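Local coordinates for centrosomal protein 43 (Homo sapiens, PDB 2D68), which forms a homodimer through its N-terminal LisH-containing domain and is required for anchoring microtubules to centrosomes and for ciliation, at residues Glu52-Leu57 / Ile63-Gly68. Numbering follows the deposited sequence.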
loop_
_atom_site.group_PDB
_atom_site.type_symbol
_atom_site.label_atom_id
_atom_site.label_comp_id
_atom_site.label_asym_id
_atom_site.label_seq_id
_atom_site.Cartn_x
_atom_site.Cartn_y
_atom_site.Cartn_z
ATOM N N GLU B 52 3.973 11.777 -2.481
ATOM C CA GLU B 52 5.068 12.157 -1.571
ATOM C C GLU B 52 6.122 11.075 -1.421
ATOM O O GLU B 52 5.815 9.887 -1.444
ATOM C CB GLU B 52 4.528 12.589 -0.206
ATOM C CG GLU B 52 3.974 14.024 -0.198
ATOM C CD GLU B 52 2.759 14.172 -1.086
ATOM O OE1 GLU B 52 1.756 13.478 -0.830
ATOM O OE2 GLU B 52 2.813 14.967 -2.053
ATOM N N GLY B 53 7.374 11.493 -1.278
ATOM C CA GLY B 53 8.488 10.542 -1.202
ATOM C C GLY B 53 8.591 9.804 0.117
ATOM O O GLY B 53 8.070 10.251 1.140
ATOM N N ARG B 54 9.313 8.692 0.091
ATOM C CA ARG B 54 9.538 7.882 1.286
ATOM C C ARG B 54 9.899 8.675 2.556
ATOM O O ARG B 54 9.303 8.449 3.609
ATOM C CB ARG B 54 10.638 6.862 1.018
ATOM C CG ARG B 54 10.933 5.970 2.214
ATOM C CD ARG B 54 12.053 5.026 1.925
ATOM N NE ARG B 54 12.411 4.312 3.146
ATOM C CZ ARG B 54 12.255 3.005 3.338
ATOM N NH1 ARG B 54 11.726 2.237 2.389
ATOM N NH2 ARG B 54 12.632 2.479 4.504
ATOM N N GLU B 55 10.880 9.574 2.476
ATOM C CA GLU B 55 11.338 10.243 3.707
ATOM C C GLU B 55 10.355 11.310 4.210
ATOM O O GLU B 55 10.226 11.539 5.414
ATOM C CB GLU B 55 12.754 10.812 3.544
ATOM C CG GLU B 55 13.767 9.832 2.912
ATOM C CD GLU B 55 13.780 8.445 3.561
ATOM O OE1 GLU B 55 13.367 8.308 4.745
ATOM O OE2 GLU B 55 14.233 7.497 2.883
ATOM N N ASN B 56 9.613 11.902 3.274
ATOM C CA ASN B 56 8.483 12.771 3.596
ATOM C C ASN B 56 7.451 11.957 4.393
ATOM O O ASN B 56 6.972 12.373 5.453
ATOM C CB ASN B 56 7.907 13.304 2.279
ATOM C CG ASN B 56 6.668 14.157 2.455
ATOM O OD1 ASN B 56 5.748 13.811 3.184
ATOM N ND2 ASN B 56 6.619 15.251 1.720
ATOM N N LEU B 57 7.118 10.773 3.880
ATOM C CA LEU B 57 6.150 9.926 4.564
ATOM C C LEU B 57 6.642 9.497 5.940
ATOM O O LEU B 57 5.875 9.523 6.892
ATOM C CB LEU B 57 5.860 8.685 3.717
ATOM C CG LEU B 57 5.370 8.971 2.308
ATOM C CD1 LEU B 57 5.173 7.655 1.593
ATOM C CD2 LEU B 57 4.091 9.759 2.277
ATOM N N ILE B 63 8.392 7.977 11.845
ATOM C CA ILE B 63 9.375 6.904 11.699
ATOM C C ILE B 63 10.777 7.472 11.476
ATOM O O ILE B 63 10.977 8.350 10.636
ATOM C CB ILE B 63 8.958 5.934 10.563
ATOM C CG1 ILE B 63 7.663 5.218 10.983
ATOM C CG2 ILE B 63 10.067 4.952 10.219
ATOM C CD1 ILE B 63 6.924 4.526 9.850
ATOM N N ILE B 64 11.745 6.977 12.246
ATOM C CA ILE B 64 13.143 7.404 12.107
ATOM C C ILE B 64 13.890 6.358 11.271
ATOM O O ILE B 64 13.974 5.195 11.667
ATOM C CB ILE B 64 13.835 7.562 13.499
ATOM C CG1 ILE B 64 13.040 8.489 14.425
ATOM C CG2 ILE B 64 15.284 8.036 13.338
ATOM C CD1 ILE B 64 13.313 8.255 15.919
ATOM N N GLU B 65 14.422 6.737 10.106
ATOM C CA GLU B 65 15.214 5.757 9.333
ATOM C C GLU B 65 16.384 5.219 10.139
ATOM O O GLU B 65 17.126 5.974 10.793
ATOM C CB GLU B 65 15.749 6.297 7.999
ATOM C CG GLU B 65 14.697 6.690 7.007
ATOM C CD GLU B 65 13.973 5.534 6.278
ATOM O OE1 GLU B 65 14.073 4.319 6.608
ATOM O OE2 GLU B 65 13.240 5.878 5.355
ATOM N N ALA B 66 16.543 3.907 10.082
ATOM C CA ALA B 66 17.618 3.227 10.792
ATOM C C ALA B 66 17.937 1.937 10.047
ATOM O O ALA B 66 17.277 1.606 9.050
ATOM C CB ALA B 66 17.196 2.955 12.232
ATOM N N GLU B 67 18.959 1.204 10.492
ATOM C CA GLU B 67 19.325 -0.006 9.781
ATOM C C GLU B 67 18.115 -0.955 9.707
ATOM O O GLU B 67 17.940 -1.671 8.727
ATOM C CB GLU B 67 20.585 -0.650 10.392
ATOM C CG GLU B 67 20.363 -1.729 11.433
ATOM C CD GLU B 67 21.661 -2.427 11.813
ATOM O OE1 GLU B 67 21.599 -3.570 12.320
ATOM O OE2 GLU B 67 22.744 -1.833 11.591
ATOM N N GLY B 68 17.261 -0.893 10.730
ATOM C CA GLY B 68 16.070 -1.745 10.820
ATOM C C GLY B 68 14.849 -1.345 10.010
ATOM O O GLY B 68 13.868 -2.097 9.972
#
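Arg-54 and Glu-65 form a side-on, two-pronged salt bridge, an example of how an arginine can tie the first turn of a helix to the loop that follows it. Arg-54 NE donates to Glu-65 OE2 at 2.8 Å, while Arg-54 NH2 reaches the syn lone pair of Glu-65 OE1 at 3.1 Å. Both bonds are almost straight, and the guanidinium and carboxylate planes lie nearly coplanar, 17° apart. Arg-54 spans the gap because its chain is extended from CG to NE, with CG turned away from the backbone N (chi1 -180°). Glu-65 instead bends at chi2 to present its carboxylate to the NE/NH2 edge of the guanidinium. Around the guanidinium, NH1 pairs with Glu-27 of helix 16-31 and with the Gly-72 carbonyl, and NH2 also bonds Thr-69 O. The side chain of Glu-55 crosses that of Glu-65 at about a right angle, and Glu-55 OE1 lies only 2.5 Å from Glu-65 OE2. Replacing Arg-54 by an alanine would probably leave Glu-65 without its positive mate and the two acids facing each other unbalanced. At such a separation one of the two acids probably holds a proton, while Arg-54 would offset any remaining negative charge at this surface of the dimerisation domain.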